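Local coordinates for protein geranylgeranyl pyrophosphate synthase (Corynebacterium glutamicum, PDB 3LK5) that probably joins isoprenoid diphosphate units into longer prenyl chains in a magnesium-dependent reaction, as in the FPP/GGPP synthase family to which it belongs, at residues S9-H14 and Y69-F74; R26-Q31 and K86-L91; A201-E206 and L288-A293; D294-E299 and R325-E330. All blocks are in the same frame, centred on the assembly; numbering follows the deposited sequence.

Interaction 1: S9-H14 and Y69-F74; sequences SSFDAH and YAWAGF
Phe11 is the first residue of 9-14 to reach helix 65-78, where its ring meets the indole of Trp71 coming from the opposite direction. The planes are inclined by only 30° but strongly offset, so little of one ring lies over the other, and 5.4 Å separates the centroid of the Phe11 ring from that of the six-membered ring of Trp71. The touch is therefore local: Phe11 CZ sits 3.4 Å from Trp71 CZ2, and Phe11 CE2 lies 4.1 Å from Trp71 NE1. This NE1 is buried and has no polar partner in the model. Asp12 brings its backbone O to the indole edge, 4.4 Å from Trp71 CZ2, while its OD1 accepts a 3.3 Å hydrogen bond from His14 N and closes an Asx turn. Ala13 follows with its carbonyl O, 4.0 Å from Trp71 CH2. With CG anti to the backbone N (chi1 179°), the indole projects from the helix toward the loop. Phe21 stacks on the same indole, and Leu87 of helix 87-111 touches both Phe11 and Trp71. The N-terminal loop thus packs by an offset aromatic pair on helix 65-78, within the all-helical fold of trans-prenyl synthases.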
# COMPACT_ATOMS: atom_id res chain seq x y z
N SER A 9 -9.16 -13.64 25.99
CA SER A 9 -9.12 -14.53 24.81
C SER A 9 -9.66 -15.90 25.20
O SER A 9 -9.24 -16.92 24.66
CB SER A 9 -7.70 -14.64 24.21
OG SER A 9 -7.74 -15.02 22.83
N SER A 10 -10.61 -15.92 26.13
CA SER A 10 -11.30 -17.16 26.44
C SER A 10 -12.66 -17.23 25.73
O SER A 10 -13.72 -17.02 26.34
CB SER A 10 -11.43 -17.40 27.94
OG SER A 10 -11.91 -18.72 28.16
N PHE A 11 -12.61 -17.53 24.44
CA PHE A 11 -13.80 -17.80 23.63
C PHE A 11 -13.72 -19.24 23.10
O PHE A 11 -12.67 -19.88 23.22
CB PHE A 11 -13.99 -16.70 22.55
CG PHE A 11 -13.28 -16.96 21.22
CD1 PHE A 11 -12.04 -17.61 21.16
CD2 PHE A 11 -13.85 -16.52 20.02
CE1 PHE A 11 -11.42 -17.84 19.94
CE2 PHE A 11 -13.23 -16.73 18.80
CZ PHE A 11 -12.01 -17.39 18.76
N ASP A 12 -14.83 -19.77 22.56
CA ASP A 12 -14.84 -21.15 22.03
C ASP A 12 -14.07 -21.23 20.69
O ASP A 12 -14.47 -20.63 19.68
CB ASP A 12 -16.28 -21.69 21.90
CG ASP A 12 -16.37 -23.23 21.90
OD1 ASP A 12 -15.47 -23.91 21.34
OD2 ASP A 12 -17.36 -23.77 22.45
N ALA A 13 -12.97 -21.99 20.71
CA ALA A 13 -12.03 -22.12 19.59
C ALA A 13 -12.46 -23.11 18.49
O ALA A 13 -11.72 -23.32 17.53
CB ALA A 13 -10.64 -22.50 20.12
N HIS A 14 -13.64 -23.72 18.65
CA HIS A 14 -14.15 -24.71 17.69
C HIS A 14 -15.52 -24.32 17.16
O HIS A 14 -16.07 -24.99 16.26
CB HIS A 14 -14.19 -26.12 18.31
CG HIS A 14 -12.91 -26.88 18.19
ND1 HIS A 14 -11.94 -26.88 19.17
CD2 HIS A 14 -12.43 -27.66 17.19
CE1 HIS A 14 -10.92 -27.63 18.79
NE2 HIS A 14 -11.19 -28.12 17.59
N TYR A 69 -15.16 -14.15 8.01
CA TYR A 69 -15.09 -15.18 6.99
C TYR A 69 -13.78 -15.95 7.00
O TYR A 69 -13.79 -17.15 6.78
CB TYR A 69 -15.41 -14.63 5.58
CG TYR A 69 -16.90 -14.67 5.27
CD1 TYR A 69 -17.59 -13.50 4.98
CD2 TYR A 69 -17.61 -15.89 5.28
CE1 TYR A 69 -18.96 -13.53 4.69
CE2 TYR A 69 -18.95 -15.93 4.98
CZ TYR A 69 -19.62 -14.75 4.68
OH TYR A 69 -20.96 -14.80 4.37
N ALA A 70 -12.64 -15.27 7.24
CA ALA A 70 -11.39 -15.99 7.38
C ALA A 70 -11.46 -17.01 8.54
O ALA A 70 -11.03 -18.17 8.41
CB ALA A 70 -10.22 -15.00 7.60
N TRP A 71 -12.00 -16.56 9.67
CA TRP A 71 -12.17 -17.44 10.82
C TRP A 71 -13.09 -18.63 10.51
O TRP A 71 -12.78 -19.75 10.86
CB TRP A 71 -12.68 -16.62 12.02
CG TRP A 71 -12.94 -17.41 13.29
CD1 TRP A 71 -14.14 -17.47 13.97
CD2 TRP A 71 -12.00 -18.16 14.07
NE1 TRP A 71 -14.01 -18.26 15.08
CE2 TRP A 71 -12.71 -18.69 15.18
CE3 TRP A 71 -10.64 -18.46 13.93
CZ2 TRP A 71 -12.10 -19.52 16.14
CZ3 TRP A 71 -10.03 -19.28 14.88
CH2 TRP A 71 -10.77 -19.80 15.98
N ALA A 72 -14.18 -18.37 9.82
CA ALA A 72 -15.11 -19.43 9.42
C ALA A 72 -14.45 -20.41 8.48
O ALA A 72 -14.71 -21.61 8.57
CB ALA A 72 -16.33 -18.82 8.76
N GLY A 73 -13.63 -19.91 7.56
CA GLY A 73 -12.86 -20.82 6.68
C GLY A 73 -11.90 -21.72 7.42
O GLY A 73 -11.77 -22.93 7.12
N PHE A 74 -11.23 -21.15 8.42
CA PHE A 74 -10.35 -21.93 9.30
C PHE A 74 -11.14 -23.02 10.03
O PHE A 74 -10.74 -24.18 10.05
CB PHE A 74 -9.65 -21.00 10.30
CG PHE A 74 -8.78 -21.71 11.30
CD1 PHE A 74 -7.49 -22.10 10.97
CD2 PHE A 74 -9.26 -21.99 12.59
CE1 PHE A 74 -6.67 -22.78 11.88
CE2 PHE A 74 -8.48 -22.65 13.52
CZ PHE A 74 -7.17 -23.07 13.16

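Interaction 2: R26-Q31 and K86-L91; sequences RDRLTQ and KLESVL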
# COMPACT_ATOMS: atom_id res chain seq x y z
N ARG A 26 -11.34 -6.60 17.37
CA ARG A 26 -10.94 -5.31 17.97
C ARG A 26 -9.83 -5.48 18.99
O ARG A 26 -8.88 -4.68 18.98
CB ARG A 26 -12.14 -4.58 18.59
CG ARG A 26 -11.85 -3.13 19.03
CD ARG A 26 -13.11 -2.50 19.67
NE ARG A 26 -12.96 -1.04 19.87
CZ ARG A 26 -12.27 -0.45 20.85
NH1 ARG A 26 -11.57 -1.16 21.72
NH2 ARG A 26 -12.23 0.89 20.91
N ASP A 27 -9.89 -6.52 19.83
CA ASP A 27 -8.77 -6.83 20.73
C ASP A 27 -7.44 -7.06 19.99
O ASP A 27 -6.39 -6.58 20.43
CB ASP A 27 -9.01 -8.09 21.58
CG ASP A 27 -9.99 -7.86 22.73
OD1 ASP A 27 -10.17 -6.72 23.16
OD2 ASP A 27 -10.60 -8.84 23.18
N ARG A 28 -7.46 -7.89 18.95
CA ARG A 28 -6.20 -8.16 18.22
C ARG A 28 -5.63 -6.88 17.60
O ARG A 28 -4.42 -6.66 17.62
CB ARG A 28 -6.42 -9.23 17.11
CG ARG A 28 -7.06 -10.57 17.60
CD ARG A 28 -6.39 -11.15 18.87
NE ARG A 28 -4.95 -11.37 18.75
CZ ARG A 28 -4.17 -11.76 19.76
NH1 ARG A 28 -4.71 -11.98 20.97
NH2 ARG A 28 -2.87 -11.93 19.58
N LEU A 29 -6.51 -6.07 17.00
CA LEU A 29 -6.09 -4.83 16.36
C LEU A 29 -5.54 -3.87 17.40
O LEU A 29 -4.55 -3.17 17.13
CB LEU A 29 -7.24 -4.15 15.60
CG LEU A 29 -7.74 -4.96 14.38
CD1 LEU A 29 -9.06 -4.34 13.94
CD2 LEU A 29 -6.63 -4.94 13.23
N THR A 30 -6.19 -3.82 18.58
CA THR A 30 -5.67 -2.99 19.69
C THR A 30 -4.27 -3.37 20.07
O THR A 30 -3.39 -2.49 20.22
CB THR A 30 -6.61 -3.05 20.95
OG1 THR A 30 -7.91 -2.61 20.56
CG2 THR A 30 -6.07 -2.12 22.04
N GLN A 31 -4.02 -4.66 20.25
CA GLN A 31 -2.70 -5.12 20.62
C GLN A 31 -1.63 -4.73 19.58
O GLN A 31 -0.51 -4.31 19.93
CB GLN A 31 -2.69 -6.63 20.86
CG GLN A 31 -3.67 -6.97 21.96
CD GLN A 31 -3.34 -8.26 22.69
OE1 GLN A 31 -4.15 -8.73 23.50
NE2 GLN A 31 -2.17 -8.85 22.41
N LYS A 86 -0.93 -21.69 16.70
CA LYS A 86 -1.43 -20.97 17.88
C LYS A 86 -2.70 -20.22 17.53
O LYS A 86 -2.78 -19.55 16.49
CB LYS A 86 -0.39 -19.95 18.42
CG LYS A 86 0.93 -20.60 18.89
CD LYS A 86 1.91 -19.58 19.49
CE LYS A 86 2.56 -18.67 18.41
NZ LYS A 86 3.47 -17.62 19.01
N LEU A 87 -3.66 -20.25 18.44
CA LEU A 87 -4.93 -19.58 18.21
C LEU A 87 -4.75 -18.07 17.98
O LEU A 87 -5.39 -17.48 17.12
CB LEU A 87 -5.83 -19.79 19.43
CG LEU A 87 -7.11 -18.98 19.52
CD1 LEU A 87 -8.05 -19.30 18.34
CD2 LEU A 87 -7.77 -19.34 20.85
N GLU A 88 -3.90 -17.45 18.78
CA GLU A 88 -3.63 -16.03 18.68
C GLU A 88 -3.11 -15.67 17.27
O GLU A 88 -3.40 -14.57 16.73
CB GLU A 88 -2.54 -15.67 19.71
CG GLU A 88 -2.93 -15.95 21.16
CD GLU A 88 -2.94 -17.46 21.59
OE1 GLU A 88 -2.46 -18.38 20.90
OE2 GLU A 88 -3.44 -17.69 22.73
N SER A 89 -2.30 -16.56 16.71
CA SER A 89 -1.72 -16.32 15.35
C SER A 89 -2.79 -16.39 14.28
O SER A 89 -2.78 -15.61 13.33
CB SER A 89 -0.60 -17.32 15.05
OG SER A 89 0.43 -17.26 16.04
N VAL A 90 -3.68 -17.37 14.41
CA VAL A 90 -4.80 -17.45 13.47
C VAL A 90 -5.66 -16.22 13.55
O VAL A 90 -6.08 -15.66 12.50
CB VAL A 90 -5.64 -18.74 13.73
CG1 VAL A 90 -6.84 -18.79 12.78
CG2 VAL A 90 -4.75 -19.97 13.58
N LEU A 91 -5.95 -15.79 14.79
CA LEU A 91 -6.81 -14.62 14.97
C LEU A 91 -6.15 -13.34 14.43
O LEU A 91 -6.82 -12.46 13.89
CB LEU A 91 -7.15 -14.41 16.47
CG LEU A 91 -8.03 -15.55 17.05
CD1 LEU A 91 -8.18 -15.37 18.60
CD2 LEU A 91 -9.39 -15.57 16.39
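Arg28 of helix 21-43 lies over the first turns of helix 87-111, its aliphatic part against Leu91 and its guanidinium beside Glu88. The arginine and leucine side chains cross at about a right angle, with Arg28 CG 4.0 Å from Leu91 CB and Arg28 CD 4.1 Å from the same atom. Bends at chi2 (-48°) and chi3 (-56°) turn the guanidinium back toward the N-terminal end of helix 87-111, over Glu88. One guanidinium face then looks onto the backbone of Glu88, whose CA stands 4.3 Å above the plane and is displaced toward its rim. Arg28 NH2 comes within 3.8 Å of Glu88 CB, so the glutamate offers its carbon stem here and not its acid. Its carboxylate is turned 68° against the guanidinium plane, and Arg28 NH1 remains 6.1 Å from Glu88 OE2. At that separation the opposite charges probably attract, but they form no salt bridge. The arginine has its acidic partner one residue beyond Leu91, where Asp92 OD1 makes a salt bridge with Arg28 NE and helps to fix the direction of the head group. Leu91 is buried and also packs on Trp71 of helix 65-78, while Leu29, next to Arg28, meets Val58 and Leu59 of helix 45-59. Lys86 is the N-cap of helix 87-111, which places the contact at the start of that helix. The arrangement is helix-to-helix packing, in which a bent arginine of helix 21-43 spans the interface to the first turns of helix 87-111.

Interaction 3: A201-E206 and L288-A293; sequences ANESVE and LALQRA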
# COMPACT_ATOMS: atom_id res chain seq x y z
N ALA A 201 -18.47 7.00 -17.66
CA ALA A 201 -19.92 6.84 -17.52
C ALA A 201 -20.36 5.64 -18.35
O ALA A 201 -21.24 5.74 -19.18
CB ALA A 201 -20.64 8.12 -17.97
N ASN A 202 -19.69 4.51 -18.14
CA ASN A 202 -19.90 3.29 -18.91
C ASN A 202 -21.12 2.49 -18.39
O ASN A 202 -21.33 2.39 -17.17
CB ASN A 202 -18.61 2.47 -18.85
CG ASN A 202 -18.67 1.18 -19.63
OD1 ASN A 202 -19.46 0.28 -19.32
ND2 ASN A 202 -17.77 1.05 -20.61
N GLU A 203 -21.92 1.92 -19.31
CA GLU A 203 -23.20 1.32 -18.93
C GLU A 203 -23.24 -0.21 -19.12
O GLU A 203 -24.33 -0.80 -19.14
CB GLU A 203 -24.37 1.98 -19.70
CG GLU A 203 -24.43 3.51 -19.62
CD GLU A 203 -25.50 4.11 -20.52
OE1 GLU A 203 -26.25 3.35 -21.17
OE2 GLU A 203 -25.61 5.35 -20.56
N SER A 204 -22.08 -0.85 -19.27
CA SER A 204 -22.05 -2.30 -19.47
C SER A 204 -22.45 -3.05 -18.20
O SER A 204 -21.85 -2.81 -17.13
CB SER A 204 -20.64 -2.76 -19.84
OG SER A 204 -20.58 -4.18 -19.91
N VAL A 205 -23.42 -3.96 -18.33
CA VAL A 205 -23.85 -4.86 -17.23
C VAL A 205 -22.70 -5.82 -16.93
O VAL A 205 -22.35 -6.07 -15.75
CB VAL A 205 -25.11 -5.66 -17.62
CG1 VAL A 205 -25.51 -6.60 -16.48
CG2 VAL A 205 -26.28 -4.73 -17.91
N GLU A 206 -22.08 -6.33 -18.01
CA GLU A 206 -20.95 -7.26 -17.95
C GLU A 206 -19.78 -6.71 -17.17
O GLU A 206 -19.12 -7.43 -16.40
CB GLU A 206 -20.45 -7.56 -19.35
CG GLU A 206 -20.40 -9.02 -19.70
CD GLU A 206 -21.80 -9.59 -19.85
OE1 GLU A 206 -22.63 -8.97 -20.58
OE2 GLU A 206 -22.08 -10.65 -19.25
N LEU A 288 -28.94 -2.07 -15.82
CA LEU A 288 -30.21 -2.67 -16.17
C LEU A 288 -31.34 -1.63 -16.25
O LEU A 288 -32.19 -1.72 -17.15
CB LEU A 288 -30.57 -3.80 -15.20
CG LEU A 288 -29.71 -5.09 -15.18
CD1 LEU A 288 -30.08 -5.94 -13.95
CD2 LEU A 288 -29.89 -5.90 -16.47
N ALA A 289 -31.34 -0.62 -15.37
CA ALA A 289 -32.37 0.44 -15.45
C ALA A 289 -32.29 1.21 -16.77
O ALA A 289 -33.33 1.58 -17.34
CB ALA A 289 -32.28 1.40 -14.27
N LEU A 290 -31.07 1.45 -17.25
CA LEU A 290 -30.87 2.21 -18.48
C LEU A 290 -31.20 1.35 -19.68
O LEU A 290 -31.90 1.80 -20.59
CB LEU A 290 -29.47 2.81 -18.58
CG LEU A 290 -29.21 3.95 -17.60
CD1 LEU A 290 -27.69 4.26 -17.50
CD2 LEU A 290 -30.02 5.19 -17.98
N GLN A 291 -30.76 0.10 -19.66
CA GLN A 291 -31.13 -0.89 -20.69
C GLN A 291 -32.66 -0.90 -20.91
O GLN A 291 -33.17 -0.82 -22.04
CB GLN A 291 -30.69 -2.26 -20.20
CG GLN A 291 -30.50 -3.35 -21.21
CD GLN A 291 -29.50 -4.40 -20.70
OE1 GLN A 291 -28.28 -4.17 -20.70
NE2 GLN A 291 -30.02 -5.56 -20.29
N ARG A 292 -33.39 -1.00 -19.81
CA ARG A 292 -34.84 -1.06 -19.87
C ARG A 292 -35.49 0.27 -20.23
O ARG A 292 -36.42 0.30 -21.04
CB ARG A 292 -35.36 -1.54 -18.52
CG ARG A 292 -34.98 -2.93 -18.17
CD ARG A 292 -35.35 -3.18 -16.72
NE ARG A 292 -35.42 -4.60 -16.50
CZ ARG A 292 -36.53 -5.31 -16.66
NH1 ARG A 292 -37.67 -4.71 -16.97
NH2 ARG A 292 -36.50 -6.61 -16.46
N ALA A 293 -35.03 1.36 -19.63
CA ALA A 293 -35.66 2.68 -19.83
C ALA A 293 -35.54 3.13 -21.28
O ALA A 293 -36.47 3.79 -21.81
CB ALA A 293 -35.05 3.72 -18.93
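One face of the Glu203 carboxylate is covered by Leu290 CD1, which stands over Glu203 CD at 3.7 Å, about equally far from OE1 and OE2. The two side chains cross at about a right angle, and the glutamate chain is extended beyond CG. Glu203 OE2 forms a salt bridge with Arg305 NE of helix 298-307, and the side chain of this arginine also touches Leu290. The amide of Gln291, the second flat group, turns its oxygen to Val205, with Gln291 OE1 3.5 Å from Val205 CG2. The methyl approaches this oxygen obliquely, about 40° out of the amide plane. That same methyl meets Leu288 CD2 at 4.1 Å, so Val205 CG2 has a polar and an apolar neighbour on helix 284-296. With CG1 anti to the backbone N (chi1 179°), Val205 CG2 is left anti to the carbonyl carbon, facing helix 284-296.

Within the helical bundle of this polyprenyl synthase, the contact joins the start of helix 205-231, with the turn leading into it, to helix 284-296. Asn202 OD1 accepts from Ser204 N over 2.9 Å in an Asx turn, the N-H pointing almost straight at the oxygen (168°). Ser204 is the N-cap of helix 205-231, its OG bonded to Leu207 N. Helix 329-347 lies beside the apolar part, where Val205 touches Arg336, and Leu288 packs on Ala329 and Val333.

Interaction 4: D294-E299 and R325-E330; sequences DKQSPE and RATGAE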
# COMPACT_ATOMS: atom_id res chain seq x y z
N ASP A 294 -34.40 2.80 -21.90
CA ASP A 294 -34.20 3.07 -23.33
C ASP A 294 -35.31 2.46 -24.17
O ASP A 294 -35.67 3.03 -25.21
CB ASP A 294 -32.83 2.56 -23.81
CG ASP A 294 -31.72 3.55 -23.54
OD1 ASP A 294 -32.00 4.73 -23.22
OD2 ASP A 294 -30.52 3.15 -23.63
N LYS A 295 -35.86 1.33 -23.73
CA LYS A 295 -37.00 0.65 -24.40
C LYS A 295 -38.40 1.15 -23.95
O LYS A 295 -39.38 1.00 -24.66
CB LYS A 295 -36.92 -0.87 -24.18
CG LYS A 295 -35.64 -1.54 -24.73
CD LYS A 295 -35.94 -2.17 -26.08
CE LYS A 295 -34.67 -2.47 -26.89
NZ LYS A 295 -35.00 -2.35 -28.37
N GLN A 296 -38.47 1.75 -22.77
CA GLN A 296 -39.77 2.14 -22.18
C GLN A 296 -40.10 3.64 -22.20
O GLN A 296 -41.25 4.02 -22.38
CB GLN A 296 -39.81 1.70 -20.74
CG GLN A 296 -39.71 0.22 -20.50
CD GLN A 296 -39.32 -0.07 -19.07
OE1 GLN A 296 -38.55 0.68 -18.45
NE2 GLN A 296 -39.82 -1.16 -18.54
N SER A 297 -39.12 4.49 -21.95
CA SER A 297 -39.36 5.92 -21.84
C SER A 297 -38.05 6.66 -22.05
O SER A 297 -37.27 6.82 -21.12
CB SER A 297 -39.95 6.28 -20.47
OG SER A 297 -40.01 7.70 -20.34
N PRO A 298 -37.81 7.11 -23.29
CA PRO A 298 -36.64 7.92 -23.61
C PRO A 298 -36.46 9.13 -22.66
O PRO A 298 -35.33 9.42 -22.27
CB PRO A 298 -36.91 8.39 -25.05
CG PRO A 298 -37.80 7.33 -25.62
CD PRO A 298 -38.66 6.86 -24.48
N GLU A 299 -37.57 9.80 -22.32
CA GLU A 299 -37.58 10.92 -21.36
C GLU A 299 -37.01 10.45 -20.00
O GLU A 299 -36.10 11.07 -19.44
CB GLU A 299 -39.03 11.42 -21.18
CG GLU A 299 -39.21 12.85 -20.62
CD GLU A 299 -40.69 13.33 -20.62
OE1 GLU A 299 -41.61 12.50 -20.39
OE2 GLU A 299 -40.93 14.54 -20.84
N ARG A 325 -36.97 2.68 -10.40
CA ARG A 325 -37.96 1.70 -9.98
C ARG A 325 -38.97 1.35 -11.09
O ARG A 325 -39.31 0.17 -11.28
CB ARG A 325 -38.75 2.19 -8.76
CG ARG A 325 -39.56 1.05 -8.08
CD ARG A 325 -40.69 1.58 -7.17
NE ARG A 325 -40.24 2.64 -6.26
CZ ARG A 325 -39.56 2.43 -5.12
NH1 ARG A 325 -39.27 1.18 -4.73
NH2 ARG A 325 -39.19 3.46 -4.38
N ALA A 326 -39.44 2.38 -11.81
CA ALA A 326 -40.49 2.15 -12.83
C ALA A 326 -40.00 1.26 -13.98
O ALA A 326 -40.82 0.71 -14.71
CB ALA A 326 -41.04 3.50 -13.37
N THR A 327 -38.68 1.11 -14.13
CA THR A 327 -38.11 0.29 -15.20
C THR A 327 -38.30 -1.22 -14.96
O THR A 327 -38.24 -2.02 -15.90
CB THR A 327 -36.60 0.53 -15.43
OG1 THR A 327 -35.89 0.08 -14.27
CG2 THR A 327 -36.25 2.02 -15.72
N GLY A 328 -38.54 -1.62 -13.71
CA GLY A 328 -38.53 -3.05 -13.38
C GLY A 328 -37.15 -3.62 -13.02
O GLY A 328 -37.04 -4.82 -12.69
N ALA A 329 -36.11 -2.80 -13.08
CA ALA A 329 -34.76 -3.29 -12.84
C ALA A 329 -34.58 -3.79 -11.40
O ALA A 329 -33.85 -4.74 -11.18
CB ALA A 329 -33.69 -2.22 -13.17
N GLU A 330 -35.25 -3.15 -10.43
CA GLU A 330 -35.11 -3.59 -9.02
C GLU A 330 -35.52 -5.06 -8.84
O GLU A 330 -34.78 -5.87 -8.22
CB GLU A 330 -35.87 -2.63 -8.09
CG GLU A 330 -35.83 -3.06 -6.60
CD GLU A 330 -36.63 -2.15 -5.73
OE1 GLU A 330 -37.56 -1.44 -6.25
OE2 GLU A 330 -36.36 -2.12 -4.51
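Gln296 meets Thr327 end-on with its terminal amide, OE1 against CA and CB and NE2 against the backbone O. The site joins two helix-to-helix junctions of the prenyl synthase fold: Gln296 ends helix 284-296, while Thr327 lies in the turn between helices 314-326 and 329-347. The side chains cross at about a right angle. Extended beyond CG, with chi2 at 162°, the glutamine spans the gap and brings OE1 to 3.3 Å from Thr327 CA and 3.6 Å from Thr327 CB. Its NE2 donates to Thr327 O over 3.2 Å, coming from above the carbonyl plane, 39° out of it. Thr327 O also takes a hydrogen bond from Arg292 NH1, so two side chains of helix 284-296 hold this one carbonyl. The threonine itself is buried, packed on Ala289 and Ala293 of the same helix. Gly328 follows with a positive phi of 87° and is the N-cap of helix 329-347. Across the turn, Arg325 NH1 and Glu330 OE1 form a long salt bridge of 3.5 Å. Thr327 OG1 bonds with Ile324 O and, in an ST turn, accepts from Ala329 N over 3.1 Å.

How the interactions relate
The four contacts form two pairs on opposite sides of the chain's centre. Interactions 1 and 2 have centres about 11 Å apart and meet directly, with Trp71 CH2 3.6 Å from Leu87 CD1 and Phe74 CG 3.8 Å from Val90 CG1; their segments alternate along the chain. Interactions 3 and 4, also about 11 Å apart between centres, share helix 284-296, and Ala289 O lies 3.4 Å from Thr327 CG2. Between the pairs the centres are 41 to 50 Å apart. All four lie away from the magnesium-binding aspartates Asp108, Asp112 and Asp194, although helix 87-111, used by interaction 2, runs on to Asp108.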